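Local coordinates for protein Ribose/Galactose Isomerase (PDB 3ONO) that probably interconverts aldose and ketose sugar phosphates, as an isomerase of the LacAB/RpiB family, at residues M9-N12 with S13-A16; G79-M82 with S83-H87; Y94-E97 with P98-F102. All coordinates share one frame; numbering follows the deposited sequence. Where two conformers were deposited one is given.

Contact 1 (M9-N12 with S13-A16)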
loop_
_atom_site.group_PDB
_atom_site.type_symbol
_atom_site.label_atom_id
_atom_site.label_comp_id
_atom_site.label_asym_id
_atom_site.label_seq_id
_atom_site.Cartn_x
_atom_site.Cartn_y
_atom_site.Cartn_z
HETATM N N MSE A 9 -14.673 -17.708 6.090
HETATM C CA MSE A 9 -14.402 -18.946 5.352
HETATM C C MSE A 9 -13.063 -18.866 4.637
HETATM O O MSE A 9 -12.846 -17.987 3.800
HETATM C CB MSE A 9 -15.542 -19.271 4.376
HETATM C CG MSE A 9 -15.829 -18.181 3.389
HETATM SE SE MSE A 9 -17.333 -18.684 2.247
HETATM C CE MSE A 9 -18.744 -18.594 3.550
HETATM N N MSE A 10 -12.160 -19.775 4.993
HETATM C CA MSE A 10 -10.808 -19.784 4.441
HETATM C C MSE A 10 -10.484 -21.138 3.797
HETATM O O MSE A 10 -11.094 -22.159 4.144
HETATM C CB MSE A 10 -9.788 -19.353 5.495
HETATM C CG MSE A 10 -9.912 -17.880 5.789
HETATM SE SE MSE A 10 -8.964 -17.334 7.394
HETATM C CE MSE A 10 -7.160 -17.710 6.753
ATOM N N GLU A 11 -9.571 -21.122 2.828
ATOM C CA GLU A 11 -9.231 -22.311 2.049
ATOM C C GLU A 11 -7.822 -22.837 2.378
ATOM O O GLU A 11 -7.158 -22.331 3.281
ATOM C CB GLU A 11 -9.377 -22.056 0.541
ATOM C CG GLU A 11 -8.672 -20.781 0.057
ATOM C CD GLU A 11 -7.161 -20.843 0.184
ATOM O OE1 GLU A 11 -6.636 -20.149 1.064
ATOM O OE2 GLU A 11 -6.506 -21.570 -0.590
ATOM N N ASN A 12 -7.400 -23.883 1.658
ATOM C CA ASN A 12 -6.249 -24.670 2.101
ATOM C C ASN A 12 -4.933 -23.900 2.131
ATOM O O ASN A 12 -4.106 -24.091 3.037
ATOM C CB ASN A 12 -6.123 -25.965 1.284
ATOM C CG ASN A 12 -5.647 -25.717 -0.131
ATOM O OD1 ASN A 12 -4.433 -25.644 -0.382
ATOM N ND2 ASN A 12 -6.593 -25.569 -1.068
ATOM N N SER A 13 -4.715 -23.018 1.164
ATOM C CA SER A 13 -3.396 -22.374 1.108
ATOM C C SER A 13 -3.138 -21.484 2.329
ATOM O O SER A 13 -1.986 -21.317 2.763
ATOM C CB SER A 13 -3.177 -21.599 -0.207
ATOM O OG SER A 13 -3.903 -20.373 -0.264
ATOM N N GLN A 14 -4.209 -20.927 2.890
ATOM C CA GLN A 14 -4.085 -20.013 4.035
ATOM C C GLN A 14 -4.651 -20.576 5.341
ATOM O O GLN A 14 -4.820 -19.846 6.316
ATOM C CB GLN A 14 -4.771 -18.684 3.719
ATOM C CG GLN A 14 -4.345 -18.100 2.394
ATOM C CD GLN A 14 -2.836 -17.939 2.304
ATOM O OE1 GLN A 14 -2.198 -17.405 3.220
ATOM N NE2 GLN A 14 -2.253 -18.414 1.203
ATOM N N ALA A 15 -4.918 -21.873 5.370
ATOM C CA ALA A 15 -5.614 -22.485 6.501
ATOM C C ALA A 15 -4.859 -22.374 7.815
ATOM O O ALA A 15 -5.486 -22.313 8.869
ATOM C CB ALA A 15 -5.939 -23.953 6.204
ATOM N N ALA A 16 -3.530 -22.356 7.755
ATOM C CA ALA A 16 -2.711 -22.226 8.978
ATOM C C ALA A 16 -3.029 -20.931 9.690
ATOM O O ALA A 16 -2.851 -20.825 10.900
ATOM C CB ALA A 16 -1.229 -22.286 8.654
#
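Glu11 turns its carboxylate back onto Ser13 and Gln14, the two residues that follow Asn12 in the chain. OE2 takes two bonds from Ser13. The hydroxyl OG of Ser13 donates at 2.9 Å to Glu11 OE2, on the syn side and somewhat out of the carboxylate plane. The backbone N of Ser13 also lies 2.9 Å from OE2 of Glu11, but it comes from above that plane, 46° out of it. The other oxygen of Glu11, OE1, accepts from Gln14 N at 3.1 Å, again on the syn side. These three bonds fix the rotation of the carboxylate. The chain of Glu11 reaches them because CG lies between the backbone N and the carbonyl carbon (chi1 50°) and the chain bends at chi2.

Residues 9-16 lie in the loop between strand 5-8 and helix 18-31, the first strand-to-helix connection of an alpha-beta-alpha sandwich with a parallel sheet. The backbone closes a turn here. Gln14 N donates to Glu11 O at 3.3 Å as well as to OE1, so one N-H is shared between carbonyl and carboxylate of the same residue. Ala15 N gives a weak bond to Asn12 O.

Ser13 OG has a second role. It accepts from Gln14 NE2 at 3.0 Å, with the serine oxygen tilted slightly from the amide plane. The hydroxyl thus links the amide to the carboxylate. CB of Asn12 points away from the turn overall, and its ND2 donates to Leu49 O. The selenomethionine Met10, just before Glu11, reaches Gln14 with its methyl end. Its side chain runs at about a right angle to that of Gln14, and Met10 CE lies 3.2 Å from Gln14 O. Met10 also packs on Asn18 and Val21 of helix 18-31.

Contact 2 (G79-M82 with S83-H87)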
loop_
_atom_site.group_PDB
_atom_site.type_symbol
_atom_site.label_atom_id
_atom_site.label_comp_id
_atom_site.label_asym_id
_atom_site.label_seq_id
_atom_site.Cartn_x
_atom_site.Cartn_y
_atom_site.Cartn_z
ATOM N N GLY A 79 -8.451 -15.161 -6.231
ATOM C CA GLY A 79 -9.261 -16.339 -6.533
ATOM C C GLY A 79 -10.567 -16.299 -5.758
ATOM O O GLY A 79 -11.652 -16.521 -6.303
ATOM N N ALA A 80 -10.481 -16.010 -4.463
ATOM C CA ALA A 80 -11.697 -16.034 -3.650
ATOM C C ALA A 80 -12.678 -14.941 -4.095
ATOM O O ALA A 80 -13.878 -15.156 -4.133
ATOM C CB ALA A 80 -11.356 -15.890 -2.160
ATOM N N LEU A 81 -12.158 -13.770 -4.433
ATOM C CA LEU A 81 -12.998 -12.651 -4.864
ATOM C C LEU A 81 -13.714 -12.973 -6.172
ATOM O O LEU A 81 -14.921 -12.700 -6.344
ATOM C CB LEU A 81 -12.088 -11.430 -5.027
ATOM C CG LEU A 81 -12.338 -10.184 -5.857
ATOM C CD1 LEU A 81 -11.115 -9.314 -5.665
ATOM C CD2 LEU A 81 -12.531 -10.460 -7.327
HETATM N N MSE A 82 -12.989 -13.583 -7.105
HETATM C CA MSE A 82 -13.594 -13.875 -8.411
HETATM C C MSE A 82 -14.555 -15.061 -8.318
HETATM O O MSE A 82 -15.593 -15.096 -9.008
HETATM C CB MSE A 82 -12.508 -14.091 -9.451
HETATM C CG MSE A 82 -11.665 -12.822 -9.632
HETATM SE SE MSE A 82 -10.357 -13.035 -11.036
HETATM C CE MSE A 82 -9.499 -14.619 -10.312
ATOM N N SER A 83 -14.221 -16.001 -7.434
ATOM C CA SER A 83 -15.073 -17.181 -7.167
ATOM C C SER A 83 -16.389 -16.780 -6.499
ATOM O O SER A 83 -17.445 -17.327 -6.809
ATOM C CB SER A 83 -14.299 -18.170 -6.268
ATOM O OG SER A 83 -15.121 -19.268 -5.866
ATOM N N CYS A 84 -16.345 -15.812 -5.591
ATOM C CA CYS A 84 -17.593 -15.321 -4.961
ATOM C C CYS A 84 -18.455 -14.524 -5.940
ATOM O O CYS A 84 -19.683 -14.706 -6.006
ATOM C CB CYS A 84 -17.253 -14.425 -3.766
ATOM S SG CYS A 84 -16.703 -15.361 -2.321
ATOM N N ASN A 85 -17.831 -13.605 -6.671
ATOM C CA ASN A 85 -18.607 -12.667 -7.495
ATOM C C ASN A 85 -19.382 -13.300 -8.643
ATOM O O ASN A 85 -20.365 -12.723 -9.126
ATOM C CB ASN A 85 -17.721 -11.524 -8.010
ATOM C CG ASN A 85 -17.581 -10.385 -6.977
ATOM O OD1 ASN A 85 -18.577 -9.758 -6.622
ATOM N ND2 ASN A 85 -16.365 -10.130 -6.495
ATOM N N LEU A 86 -18.986 -14.494 -9.081
ATOM C CA LEU A 86 -19.758 -15.139 -10.148
ATOM C C LEU A 86 -21.163 -15.495 -9.693
ATOM O O LEU A 86 -22.077 -15.591 -10.506
ATOM C CB LEU A 86 -19.059 -16.407 -10.670
ATOM C CG LEU A 86 -19.013 -17.598 -9.710
ATOM C CD1 LEU A 86 -20.199 -18.556 -9.972
ATOM C CD2 LEU A 86 -17.686 -18.359 -9.885
ATOM N N HIS A 87 -21.353 -15.699 -8.395
ATOM C CA HIS A 87 -22.657 -16.183 -7.916
ATOM C C HIS A 87 -23.673 -15.068 -7.754
ATOM O O HIS A 87 -23.362 -14.024 -7.193
ATOM C CB HIS A 87 -22.497 -16.897 -6.572
ATOM C CG HIS A 87 -21.640 -18.124 -6.646
ATOM N ND1 HIS A 87 -22.139 -19.363 -7.009
ATOM C CD2 HIS A 87 -20.319 -18.301 -6.403
ATOM C CE1 HIS A 87 -21.153 -20.247 -6.985
ATOM N NE2 HIS A 87 -20.037 -19.623 -6.628
#
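Leu81 O is held by two groups of Asn85. The backbone N of Asn85 donates to Leu81 O at 3.1 Å in the regular bond of an alpha helix, four residues on. The amide nitrogen ND2 of Asn85 lies 3.0 Å from Leu81 O as well. The two donors reach the oxygen from opposite faces of the carbonyl plane. The ND2 bond is the more bent, with an N-H...O angle of 131°. ND2 has a further partner in Cys92 O, so the amide links the helix to the start of strand 92-94.

Helix 78-85 follows strand 69-74 in the alpha-beta-alpha sandwich. Two more of its bonds are sound. Ser83 N donates to Gly79 O and Cys84 N to Ala80 O, each at 2.9 Å. Leu86 N makes a weak bond to Met82 O.

The side chains have different neighbours. Ser83 has its OG anti to the backbone N (chi1 174°), where the hydroxyl bonds to Tyr51 O. Ala80 and Cys84 touch strand 69-74. Leu81 packs on Leu81 of the second subunit, and Asn85 on Met82 of that subunit. Within 83-87, Leu86 CD1 sits over one face of the His87 ring. Across the segments, the side chains of Leu81 and Asn85 meet where Leu81 CD2 lies 3.9 Å from Asn85 ND2.

Contact 3 (Y94-E97 with P98-F102)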
loop_
_atom_site.group_PDB
_atom_site.type_symbol
_atom_site.label_atom_id
_atom_site.label_comp_id
_atom_site.label_asym_id
_atom_site.label_seq_id
_atom_site.Cartn_x
_atom_site.Cartn_y
_atom_site.Cartn_z
ATOM N N TYR A 94 -12.647 -6.447 -2.744
ATOM C CA TYR A 94 -11.333 -6.700 -2.146
ATOM C C TYR A 94 -11.226 -5.884 -0.858
ATOM O O TYR A 94 -11.922 -4.889 -0.684
ATOM C CB TYR A 94 -10.181 -6.341 -3.117
ATOM C CG TYR A 94 -10.025 -4.861 -3.417
ATOM C CD1 TYR A 94 -9.412 -4.003 -2.493
ATOM C CD2 TYR A 94 -10.478 -4.309 -4.618
ATOM C CE1 TYR A 94 -9.271 -2.623 -2.745
ATOM C CE2 TYR A 94 -10.326 -2.923 -4.887
ATOM C CZ TYR A 94 -9.726 -2.101 -3.947
ATOM O OH TYR A 94 -9.596 -0.749 -4.190
ATOM N N CYS A 95 -10.371 -6.318 0.055
ATOM C CA CYS A 95 -10.147 -5.517 1.241
ATOM C C CYS A 95 -8.722 -5.713 1.686
ATOM O O CYS A 95 -8.392 -6.766 2.219
ATOM C CB CYS A 95 -11.097 -5.957 2.347
ATOM S SG CYS A 95 -11.229 -4.705 3.593
ATOM N N LEU A 96 -7.887 -4.702 1.463
ATOM C CA LEU A 96 -6.457 -4.814 1.738
ATOM C C LEU A 96 -5.979 -3.928 2.884
ATOM O O LEU A 96 -4.929 -4.175 3.471
ATOM C CB LEU A 96 -5.671 -4.479 0.470
ATOM C CG LEU A 96 -6.007 -5.390 -0.715
ATOM C CD1 LEU A 96 -5.192 -4.951 -1.916
ATOM C CD2 LEU A 96 -5.736 -6.854 -0.387
ATOM N N GLU A 97 -6.741 -2.893 3.198
ATOM C CA GLU A 97 -6.353 -1.959 4.267
ATOM C C GLU A 97 -7.671 -1.362 4.765
ATOM O O GLU A 97 -8.683 -1.438 4.067
ATOM C CB GLU A 97 -5.357 -0.926 3.749
ATOM C CG GLU A 97 -5.862 -0.082 2.593
ATOM C CD GLU A 97 -6.498 1.196 3.103
ATOM O OE1 GLU A 97 -6.539 1.373 4.340
ATOM O OE2 GLU A 97 -6.943 2.025 2.288
ATOM N N PRO A 98 -7.693 -0.839 5.987
ATOM C CA PRO A 98 -8.953 -0.456 6.639
ATOM C C PRO A 98 -9.892 0.459 5.850
ATOM O O PRO A 98 -11.105 0.254 5.906
ATOM C CB PRO A 98 -8.490 0.255 7.909
ATOM C CG PRO A 98 -7.171 -0.369 8.195
ATOM C CD PRO A 98 -6.532 -0.685 6.889
ATOM N N SER A 99 -9.379 1.458 5.142
ATOM C CA SER A 99 -10.317 2.349 4.453
ATOM C C SER A 99 -11.013 1.669 3.258
ATOM O O SER A 99 -12.049 2.147 2.781
ATOM C CB SER A 99 -9.656 3.668 4.040
ATOM O OG SER A 99 -9.051 3.563 2.770
ATOM N N ASP A 100 -10.458 0.560 2.769
ATOM C CA ASP A 100 -11.186 -0.244 1.765
ATOM C C ASP A 100 -12.532 -0.721 2.295
ATOM O O ASP A 100 -13.524 -0.773 1.561
ATOM C CB ASP A 100 -10.400 -1.505 1.360
ATOM C CG ASP A 100 -9.117 -1.190 0.581
ATOM O OD1 ASP A 100 -9.026 -0.112 -0.037
ATOM O OD2 ASP A 100 -8.205 -2.058 0.560
ATOM N N ALA A 101 -12.542 -1.153 3.555
ATOM C CA ALA A 101 -13.729 -1.735 4.165
ATOM C C ALA A 101 -14.806 -0.666 4.328
ATOM O O ALA A 101 -15.987 -0.893 4.008
ATOM C CB ALA A 101 -13.384 -2.333 5.531
ATOM N N PHE A 102 -14.400 0.489 4.837
ATOM C CA PHE A 102 -15.340 1.590 4.984
ATOM C C PHE A 102 -15.954 2.002 3.642
ATOM O O PHE A 102 -17.180 2.064 3.511
ATOM C CB PHE A 102 -14.696 2.792 5.638
ATOM C CG PHE A 102 -15.637 3.946 5.779
ATOM C CD1 PHE A 102 -16.635 3.917 6.739
ATOM C CD2 PHE A 102 -15.571 5.013 4.911
ATOM C CE1 PHE A 102 -17.525 4.964 6.849
ATOM C CE2 PHE A 102 -16.460 6.073 5.024
ATOM C CZ PHE A 102 -17.429 6.047 5.984
HETATM O O HOH W 1 -10.887 0.639 -1.887
#
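Asp100 reaches back from the first turn of its helix to Tyr94 at the end of strand 92-94 and to Cys95, Leu96 and Glu97 after it. Its CB lies 3.2 Å from Glu97 O and at longer range meets Cys95 SG. CG sits beside Tyr94 CE1. CG is anti to the carbonyl carbon (chi1 -68°), and this sends the carboxylate towards the backbone before the helix. OD2 there takes two N-H groups. Leu96 N donates to OD2 of Asp100 at 2.8 Å, on its anti lone pair. Glu97 N is 3.1 Å from Asp100 OD2 and comes from above the carboxylate plane, 49° out of it. OD2 of Asp100 also lies at the edge of the Tyr94 ring, in plane, 3.5 Å from CE1. Ring and carboxylate are turned 87° against each other. OD1 takes a hydrogen bond from a water, which also donates to Tyr94 OH.

Glu97 is the N-cap of helix 98-108, and with Asp100 it forms a capping box. OE1 of Glu97 accepts from Ser99 N at 3.0 Å, from well above the carboxylate plane. OE2 of Glu97 accepts from Ser99 OG at 2.7 Å, on the syn side. The backbone answers as well: Asp100 N donates to Glu97 O. Ser99 N and Asp100 N thus both find acceptors on Glu97.

The carboxylates of Glu97 and Asp100 come close, their planes well turned against each other. Lys119 of the second subunit makes salt bridges to Glu97 OE2 and Asp100 OD1, which would offset the two like charges. Tyr94 OH also bonds to Thr76 O of that subunit. On the side towards the sheet, Cys95 SG packs against Ala101 CB at 3.7 Å.

Overall arrangement
The three contacts come one after another along the chain. Contacts 1 and 3 lie at strand-to-helix connections, contact 2 along a helix of the same parallel-sheet sandwich. Contacts 2 and 3 touch directly: Leu81 CD1 packs on Tyr94 CB at 4.0 Å. The centres of contacts 2 and 3 are about 17 Å apart. Both also meet the second subunit, and Tyr94 packs on Leu81 of that subunit too. Contact 1 stands apart. Its nearest atoms are about 6 Å from contact 2 and about 12 Å from contact 3, and no other subunit touches it. In relatives the active site lies at the C-terminal ends of the strands, near a subunit interface; contacts 1 and 3 may lie near it.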